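Local coordinates for Succinylglutamatedesuccinylase/aspartoacylase (Rhodobacter sphaeroides 2.4.1, PDB 3CDX), which probably acts as a metal-dependent hydrolase of linear amide bonds, in the family of succinylglutamate desuccinylases and aspartoacylases, at residues V56-G61 and G87-L92; L310-D315 and A332-M337; A178-G183 and T258-V263. All coordinates share one frame; numbering follows the deposited sequence.

Interaction 1: V56-G61 and G87-L92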
loop_
_atom_site.group_PDB
_atom_site.type_symbol
_atom_site.label_atom_id
_atom_site.label_comp_id
_atom_site.label_asym_id
_atom_site.label_seq_id
_atom_site.Cartn_x
_atom_site.Cartn_y
_atom_site.Cartn_z
ATOM N N VAL A 56 14.100 -9.329 38.867
ATOM C CA VAL A 56 13.433 -10.144 37.846
ATOM C C VAL A 56 12.836 -9.262 36.765
ATOM O O VAL A 56 12.019 -8.405 37.039
ATOM C CB VAL A 56 12.317 -11.029 38.466
ATOM C CG1 VAL A 56 11.563 -11.778 37.381
ATOM C CG2 VAL A 56 12.925 -11.990 39.538
ATOM N N LEU A 57 13.240 -9.487 35.517
ATOM C CA LEU A 57 12.710 -8.687 34.416
ATOM C C LEU A 57 11.752 -9.531 33.598
ATOM O O LEU A 57 12.123 -10.611 33.113
ATOM C CB LEU A 57 13.840 -8.106 33.566
ATOM C CG LEU A 57 13.516 -7.543 32.169
ATOM C CD1 LEU A 57 12.672 -6.247 32.218
ATOM C CD2 LEU A 57 14.804 -7.354 31.379
ATOM N N LEU A 58 10.532 -9.009 33.434
ATOM C CA LEU A 58 9.400 -9.690 32.781
ATOM C C LEU A 58 8.988 -8.878 31.559
ATOM O O LEU A 58 8.593 -7.698 31.692
ATOM C CB LEU A 58 8.209 -9.826 33.761
ATOM C CG LEU A 58 8.482 -10.639 35.050
ATOM C CD1 LEU A 58 7.328 -10.582 35.957
ATOM C CD2 LEU A 58 8.921 -12.085 34.768
ATOM N N THR A 59 9.162 -9.455 30.373
ATOM C CA THR A 59 8.821 -8.727 29.153
ATOM C C THR A 59 7.755 -9.470 28.385
ATOM O O THR A 59 7.759 -10.705 28.359
ATOM C CB THR A 59 10.072 -8.447 28.226
ATOM O OG1 THR A 59 10.784 -9.671 27.953
ATOM C CG2 THR A 59 11.004 -7.437 28.893
ATOM N N GLY A 60 6.827 -8.717 27.791
ATOM C CA GLY A 60 5.824 -9.264 26.897
ATOM C C GLY A 60 5.625 -8.363 25.682
ATOM O O GLY A 60 6.067 -7.213 25.678
ATOM N N GLY A 61 4.995 -8.897 24.640
ATOM C CA GLY A 61 4.588 -8.086 23.485
ATOM C C GLY A 61 5.766 -7.595 22.666
ATOM O O GLY A 61 5.679 -6.579 21.988
ATOM N N GLY A 87 13.589 -7.464 46.788
ATOM C CA GLY A 87 14.373 -7.334 45.585
ATOM C C GLY A 87 13.720 -6.331 44.648
ATOM O O GLY A 87 13.308 -5.247 45.066
ATOM N N ARG A 88 13.605 -6.707 43.371
ATOM C CA ARG A 88 13.123 -5.771 42.346
ATOM C C ARG A 88 12.494 -6.518 41.185
ATOM O O ARG A 88 13.073 -7.487 40.675
ATOM C CB ARG A 88 14.246 -4.849 41.857
ATOM C CG ARG A 88 13.753 -3.712 40.928
ATOM C CD ARG A 88 14.831 -2.663 40.622
ATOM N NE ARG A 88 16.086 -3.309 40.251
ATOM C CZ ARG A 88 17.220 -2.671 39.995
ATOM N NH1 ARG A 88 18.301 -3.372 39.689
ATOM N NH2 ARG A 88 17.287 -1.344 40.048
ATOM N N VAL A 89 11.296 -6.055 40.805
ATOM C CA VAL A 89 10.529 -6.566 39.654
ATOM C C VAL A 89 10.319 -5.418 38.640
ATOM O O VAL A 89 9.759 -4.375 38.979
ATOM C CB VAL A 89 9.168 -7.149 40.075
ATOM C CG1 VAL A 89 8.461 -7.822 38.876
ATOM C CG2 VAL A 89 9.353 -8.178 41.244
ATOM N N ILE A 90 10.823 -5.630 37.426
ATOM C CA ILE A 90 10.616 -4.728 36.282
ATOM C C ILE A 90 9.714 -5.410 35.243
ATOM O O ILE A 90 10.031 -6.505 34.764
ATOM C CB ILE A 90 11.968 -4.311 35.688
ATOM C CG1 ILE A 90 12.820 -3.630 36.784
ATOM C CG2 ILE A 90 11.782 -3.353 34.410
ATOM C CD1 ILE A 90 14.272 -3.537 36.467
ATOM N N MET A 91 8.609 -4.751 34.886
ATOM C CA MET A 91 7.520 -5.339 34.067
ATOM C C MET A 91 7.234 -4.467 32.858
ATOM O O MET A 91 6.847 -3.319 33.014
ATOM C CB MET A 91 6.245 -5.529 34.906
ATOM C CG MET A 91 6.429 -6.635 36.013
ATOM S SD MET A 91 5.229 -6.635 37.388
ATOM C CE MET A 91 5.660 -5.062 38.137
ATOM N N LEU A 92 7.512 -5.003 31.660
ATOM C CA LEU A 92 7.180 -4.337 30.381
ATOM C C LEU A 92 6.288 -5.286 29.668
ATOM O O LEU A 92 6.775 -6.108 28.911
ATOM C CB LEU A 92 8.435 -4.027 29.516
ATOM C CG LEU A 92 9.258 -2.829 30.012
ATOM C CD1 LEU A 92 10.171 -3.239 31.188
ATOM C CD2 LEU A 92 10.113 -2.169 28.918
#
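The carbonyl oxygen of L92 is gripped from the neighbouring strand by two groups. G60 N donates a hydrogen bond to L92 O at 2.8 Å, and T59 CA brings its hydrogen to L92 O at 3.3 Å, a CA-H...O contact that adds to the conventional bond. The same pairing recurs two residues back along both strands, where I90 O accepts from L58 N at 2.9 Å and meets L57 CA. L58 also offers its own carbonyl, and the bond from L92 N to L58 O is nearly straight (171° at the hydrogen). V56 N donates to R88 O and V56 O accepts from I90 N, flanking V89 as expected of parallel strands; the two segments lie 11° apart. The amides of L57 and T59 turn the other way, to strand 144-148.

Two apolar faces result. On one, L57 sets CD1 against I90 CG2 at 3.7 Å, the two side chains crossing obliquely, and the same L57 CD1 reaches L92 CD1 at 4.0 Å. On the other, L58 holds CG anti to its carbonyl carbon (chi1 -60°) and lies alongside M91, pointing the same way, with L58 CD1 4.0 Å from M91 CG; V89 CG1 meets that same methyl. Helix 68-79, the crossover between these strands, covers this L58 and M91 face in a beta-alpha-beta unit of the catalytic domain.

T59 OG1 is bonded to D147 OD1, close to the calcium ligand H149, and the chain beyond G61 supplies H63 and E66. The backbone polarity of both strands is thus largely spent in the sheet plane and their side chains are mostly aliphatic, leaving the polar contacts near the calcium site to T59 and the chain beyond G61.

Interaction 2: L310-D315 and A332-M337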
loop_
_atom_site.group_PDB
_atom_site.type_symbol
_atom_site.label_atom_id
_atom_site.label_comp_id
_atom_site.label_asym_id
_atom_site.label_seq_id
_atom_site.Cartn_x
_atom_site.Cartn_y
_atom_site.Cartn_z
ATOM N N LEU A 310 2.925 -35.499 3.586
ATOM C CA LEU A 310 4.151 -35.223 4.387
ATOM C C LEU A 310 4.249 -36.179 5.553
ATOM O O LEU A 310 3.227 -36.497 6.156
ATOM C CB LEU A 310 4.160 -33.784 4.974
ATOM C CG LEU A 310 3.980 -32.615 3.988
ATOM C CD1 LEU A 310 4.339 -31.266 4.587
ATOM C CD2 LEU A 310 4.768 -32.857 2.691
ATOM N N LEU A 311 5.474 -36.594 5.905
ATOM C CA LEU A 311 5.694 -37.511 7.035
ATOM C C LEU A 311 6.508 -36.856 8.144
ATOM O O LEU A 311 7.408 -36.075 7.851
ATOM C CB LEU A 311 6.436 -38.786 6.576
ATOM C CG LEU A 311 5.940 -39.503 5.318
ATOM C CD1 LEU A 311 6.878 -40.696 5.014
ATOM C CD2 LEU A 311 4.493 -39.956 5.488
ATOM N N TYR A 312 6.190 -37.167 9.393
ATOM C CA TYR A 312 7.091 -36.909 10.513
ATOM C C TYR A 312 8.352 -37.784 10.377
ATOM O O TYR A 312 8.279 -38.907 9.876
ATOM C CB TYR A 312 6.443 -37.268 11.865
ATOM C CG TYR A 312 5.163 -36.538 12.220
ATOM C CD1 TYR A 312 5.170 -35.199 12.627
ATOM C CD2 TYR A 312 3.938 -37.198 12.165
ATOM C CE1 TYR A 312 3.954 -34.525 12.964
ATOM C CE2 TYR A 312 2.747 -36.550 12.491
ATOM C CZ TYR A 312 2.760 -35.225 12.877
ATOM O OH TYR A 312 1.560 -34.622 13.204
ATOM N N ARG A 313 9.482 -37.266 10.862
ATOM C CA ARG A 313 10.764 -37.960 10.809
ATOM C C ARG A 313 11.425 -38.073 12.187
ATOM O O ARG A 313 12.631 -38.352 12.283
ATOM C CB ARG A 313 11.705 -37.255 9.824
ATOM C CG ARG A 313 11.197 -37.204 8.402
ATOM C CD ARG A 313 11.036 -38.605 7.887
ATOM N NE ARG A 313 10.763 -38.630 6.456
ATOM C CZ ARG A 313 10.409 -39.726 5.798
ATOM N NH1 ARG A 313 10.294 -40.876 6.466
ATOM N NH2 ARG A 313 10.177 -39.674 4.484
ATOM N N ARG A 314 10.642 -37.855 13.243
ATOM C CA ARG A 314 11.065 -38.101 14.613
ATOM C C ARG A 314 9.879 -38.552 15.450
ATOM O O ARG A 314 8.783 -37.991 15.291
ATOM C CB ARG A 314 11.593 -36.799 15.263
ATOM C CG ARG A 314 12.873 -36.208 14.673
ATOM C CD ARG A 314 14.044 -37.185 14.737
ATOM N NE ARG A 314 14.578 -37.396 16.083
ATOM C CZ ARG A 314 15.747 -37.994 16.337
ATOM N NH1 ARG A 314 16.512 -38.457 15.337
ATOM N NH2 ARG A 314 16.147 -38.152 17.597
ATOM N N ASP A 315 10.085 -39.536 16.346
ATOM C CA ASP A 315 9.111 -39.818 17.409
ATOM C C ASP A 315 9.150 -38.657 18.406
ATOM O O ASP A 315 10.205 -38.045 18.601
ATOM C CB ASP A 315 9.421 -41.119 18.169
ATOM C CG ASP A 315 9.525 -42.352 17.254
ATOM O OD1 ASP A 315 9.103 -42.313 16.085
ATOM O OD2 ASP A 315 10.048 -43.383 17.722
ATOM N N ALA A 332 7.800 -24.470 8.043
ATOM C CA ALA A 332 7.626 -25.706 8.811
ATOM C C ALA A 332 6.131 -25.838 9.109
ATOM O O ALA A 332 5.464 -24.837 9.400
ATOM C CB ALA A 332 8.434 -25.650 10.099
ATOM N N VAL A 333 5.593 -27.049 9.045
ATOM C CA VAL A 333 4.182 -27.265 9.401
ATOM C C VAL A 333 4.047 -27.998 10.756
ATOM O O VAL A 333 2.945 -28.149 11.311
ATOM C CB VAL A 333 3.416 -27.945 8.246
ATOM C CG1 VAL A 333 3.377 -27.000 7.029
ATOM C CG2 VAL A 333 4.034 -29.288 7.855
ATOM N N ALA A 334 5.199 -28.418 11.281
ATOM C CA ALA A 334 5.331 -29.086 12.573
ATOM C C ALA A 334 6.792 -29.101 12.969
ATOM O O ALA A 334 7.685 -29.208 12.128
ATOM C CB ALA A 334 4.777 -30.536 12.549
ATOM N N VAL A 335 7.008 -28.975 14.268
ATOM C CA VAL A 335 8.289 -29.158 14.912
ATOM C C VAL A 335 7.994 -30.105 16.072
ATOM O O VAL A 335 7.116 -29.831 16.914
ATOM C CB VAL A 335 8.848 -27.845 15.456
ATOM C CG1 VAL A 335 10.255 -28.082 16.078
ATOM C CG2 VAL A 335 8.898 -26.781 14.357
ATOM N N VAL A 336 8.725 -31.217 16.081
ATOM C CA VAL A 336 8.560 -32.279 17.100
ATOM C C VAL A 336 9.651 -32.169 18.181
ATOM O O VAL A 336 10.853 -31.990 17.865
ATOM C CB VAL A 336 8.565 -33.669 16.399
ATOM C CG1 VAL A 336 8.400 -34.839 17.388
ATOM C CG2 VAL A 336 7.469 -33.687 15.323
ATOM N N MET A 337 9.229 -32.237 19.438
ATOM C CA MET A 337 10.136 -32.230 20.577
ATOM C C MET A 337 10.224 -33.663 21.097
ATOM O O MET A 337 9.316 -34.421 20.861
ATOM C CB MET A 337 9.681 -31.252 21.663
ATOM C CG MET A 337 8.331 -31.522 22.337
ATOM S SD MET A 337 7.808 -30.192 23.463
ATOM C CE MET A 337 6.237 -30.912 23.855
#
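The beta-rich C-terminal part of the chain sets two sheets against each other here: strand 308-311, an outer strand, within this chain, of a four-stranded antiparallel sheet, with its continuation to D315, lies over strand 332-339 of the other sheet. L310 to D315 and V333 to M337 run almost the same way, 7° apart end to end, and meet through side chains rather than by strand pairing.

At one end L310 CD1 touches V333 CG2 at 3.8 Å, the two side chains crossing at about a right angle. V333 stands where its strand turns a corner. In the middle Y312 reaches between the layers: with CG anti to its carbonyl carbon (chi1 -59°), its ring comes close to both A334 and V336. Y312 CD1 lies 3.9 Å from V336 CG2, again with side chains nearly perpendicular, while Y312 CE1 meets A334 CB at 4.1 Å. Both methyls approach the ring obliquely. V270 and V318 pack on the same tyrosine from neighbouring strands.

The other branch of V336 is spent on backbone, V336 CG1 lying 3.8 Å from R314 O and also near D315 O. D315 OD1 accepts from T290 N.

Side chain to side chain, the segments thus meet only through apolar groups, methyls and one ring, while the salt bridge of R314 to E338, just past M337 on the same strand, adds a polar tie between the two elements at the end of the contact.

Interaction 3: A178-G183 and T258-V263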
loop_
_atom_site.group_PDB
_atom_site.type_symbol
_atom_site.label_atom_id
_atom_site.label_comp_id
_atom_site.label_asym_id
_atom_site.label_seq_id
_atom_site.Cartn_x
_atom_site.Cartn_y
_atom_site.Cartn_z
ATOM N N ALA A 178 15.067 -22.831 36.904
ATOM C CA ALA A 178 14.104 -21.736 36.825
ATOM C C ALA A 178 12.932 -22.172 35.946
ATOM O O ALA A 178 11.776 -21.873 36.251
ATOM C CB ALA A 178 14.778 -20.446 36.297
ATOM N N ALA A 179 13.242 -22.884 34.856
ATOM C CA ALA A 179 12.209 -23.472 34.001
ATOM C C ALA A 179 11.278 -24.382 34.818
ATOM O O ALA A 179 10.057 -24.259 34.712
ATOM C CB ALA A 179 12.831 -24.215 32.849
ATOM N N GLU A 180 11.857 -25.243 35.678
ATOM C CA GLU A 180 11.096 -26.164 36.512
ATOM C C GLU A 180 10.148 -25.389 37.438
ATOM O O GLU A 180 8.964 -25.733 37.543
ATOM C CB GLU A 180 12.016 -27.129 37.319
ATOM C CG GLU A 180 12.667 -28.181 36.458
ATOM C CD GLU A 180 13.695 -29.062 37.189
ATOM O OE1 GLU A 180 13.609 -29.191 38.446
ATOM O OE2 GLU A 180 14.581 -29.639 36.491
ATOM N N ALA A 181 10.663 -24.350 38.095
ATOM C CA ALA A 181 9.832 -23.488 38.945
ATOM C C ALA A 181 8.684 -22.810 38.168
ATOM O O ALA A 181 7.524 -22.811 38.620
ATOM C CB ALA A 181 10.691 -22.423 39.616
ATOM N N PHE A 182 8.990 -22.262 36.986
ATOM C CA PHE A 182 7.938 -21.621 36.158
ATOM C C PHE A 182 6.768 -22.626 36.035
ATOM O O PHE A 182 5.625 -22.261 36.210
ATOM C CB PHE A 182 8.476 -21.191 34.771
ATOM C CG PHE A 182 7.461 -20.421 33.904
ATOM C CD1 PHE A 182 7.541 -19.028 33.779
ATOM C CD2 PHE A 182 6.442 -21.092 33.217
ATOM C CE1 PHE A 182 6.596 -18.307 32.960
ATOM C CE2 PHE A 182 5.504 -20.388 32.408
ATOM C CZ PHE A 182 5.578 -19.001 32.289
ATOM N N GLY A 183 7.077 -23.892 35.757
ATOM C CA GLY A 183 6.073 -24.968 35.851
ATOM C C GLY A 183 5.071 -25.063 34.721
ATOM O O GLY A 183 3.871 -25.302 34.963
ATOM N N THR A 258 7.137 -29.996 35.511
ATOM C CA THR A 258 7.543 -29.769 34.150
ATOM C C THR A 258 8.327 -30.950 33.596
ATOM O O THR A 258 9.161 -31.521 34.300
ATOM C CB THR A 258 8.472 -28.514 34.151
ATOM O OG1 THR A 258 7.726 -27.371 34.593
ATOM C CG2 THR A 258 9.125 -28.247 32.814
ATOM N N ARG A 259 8.072 -31.289 32.335
ATOM C CA ARG A 259 8.822 -32.327 31.625
ATOM C C ARG A 259 9.772 -31.652 30.608
ATOM O O ARG A 259 9.337 -30.838 29.758
ATOM C CB ARG A 259 7.852 -33.344 30.968
ATOM C CG ARG A 259 8.499 -34.609 30.277
ATOM C CD ARG A 259 7.422 -35.588 29.694
ATOM N NE ARG A 259 7.923 -36.401 28.564
ATOM C CZ ARG A 259 7.161 -37.072 27.667
ATOM N NH1 ARG A 259 5.831 -37.076 27.759
ATOM N NH2 ARG A 259 7.723 -37.760 26.662
ATOM N N HIS A 260 11.069 -31.977 30.709
ATOM C CA HIS A 260 12.049 -31.352 29.863
ATOM C C HIS A 260 12.154 -32.106 28.547
ATOM O O HIS A 260 12.228 -33.343 28.490
ATOM C CB HIS A 260 13.443 -31.282 30.499
ATOM C CG HIS A 260 13.533 -30.487 31.764
ATOM N ND1 HIS A 260 13.424 -29.112 31.800
ATOM C CD2 HIS A 260 13.808 -30.871 33.034
ATOM C CE1 HIS A 260 13.574 -28.689 33.043
ATOM N NE2 HIS A 260 13.805 -29.739 33.811
ATOM N N MET A 261 12.225 -31.333 27.483
ATOM C CA MET A 261 12.225 -31.854 26.162
ATOM C C MET A 261 13.255 -31.055 25.425
ATOM O O MET A 261 13.855 -30.120 25.988
ATOM C CB MET A 261 10.825 -31.674 25.551
ATOM C CG MET A 261 9.673 -32.044 26.525
ATOM S SD MET A 261 9.512 -33.879 26.711
ATOM C CE MET A 261 8.862 -34.345 25.099
ATOM N N MET A 262 13.435 -31.396 24.152
ATOM C CA MET A 262 14.449 -30.789 23.350
ATOM C C MET A 262 14.101 -30.914 21.879
ATOM O O MET A 262 13.349 -31.811 21.463
ATOM C CB MET A 262 15.856 -31.388 23.667
ATOM C CG MET A 262 16.071 -32.908 23.410
ATOM S SD MET A 262 17.807 -33.526 23.760
ATOM C CE MET A 262 18.765 -32.627 22.603
ATOM N N VAL A 263 14.657 -29.988 21.109
ATOM C CA VAL A 263 14.591 -29.986 19.685
ATOM C C VAL A 263 16.030 -29.807 19.212
ATOM O O VAL A 263 16.655 -28.783 19.513
ATOM C CB VAL A 263 13.730 -28.804 19.141
ATOM C CG1 VAL A 263 13.825 -28.770 17.627
ATOM C CG2 VAL A 263 12.259 -28.941 19.580
HETATM O O HOH W 1 8.357 -24.726 32.579
HETATM O O HOH W 2 8.274 -28.343 37.417
#
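E180 and H260 each carry CG anti to the carbonyl carbon, and E180 then runs out extended (chi2 174°), which places its CD beside the histidine. The two side chains cross at about a right angle. H260 NE2 donates to E180 OE2 at 2.8 Å, with 168° at the hydrogen. The oxygen lies close to the ring plane and is met on its anti side, slightly out of the carboxylate plane; the two flat groups are turned 50° against each other. E180 CG also packs close, 3.3 Å from H260 NE2. The other ring nitrogen, ND1, is bonded to N187 ND2, consistent with NE2 carrying the proton; with both nitrogens engaged, the rotation of the imidazole is fixed. An alanine in place of H260 would probably leave the E180 carboxylate without its donor and N187 ND2 without its ring partner, freeing the glutamate to turn.

Nearer the end of the helix, T258 points toward it. T258 OG1 lies 3.2 Å from G183 CA and is bonded to A184 O. Water carries the remaining links: one molecule donates to E180 O at 2.7 Å and accepts from T258 N at 2.8 Å, and another donates to A179 O at 2.8 Å but only weakly to T258 OG1. F182 O is bonded to N235 ND2.

G183 leaves the helix with positive phi, a conformation that favours glycine. This is the familiar glycine-terminated C-terminal end of a helix, here joining helix 169-182 to the start of strand 259-271, with strand 186-189 beside both.

How the interactions relate
Interaction 1 is the deeply buried one, pairing neighbouring parallel strands of the catalytic domain close to the calcium site. Interaction 2 lies on the opposite side of the chain's centre, about 34 Å away between centres. It is also largely buried, but it joins separate sheets by apolar surfaces, with charged groups at its more exposed end. Interaction 3 is partly exposed and relies on a side-chain hydrogen bond and bridging waters. Interactions 2 and 3 touch, because strands 332-339 and 259-271 are neighbours: M337 CB packs 3.7 Å from M262 O, and V335 meets V263. Interaction 1 touches neither, its nearest atoms about 7 Å from interaction 3.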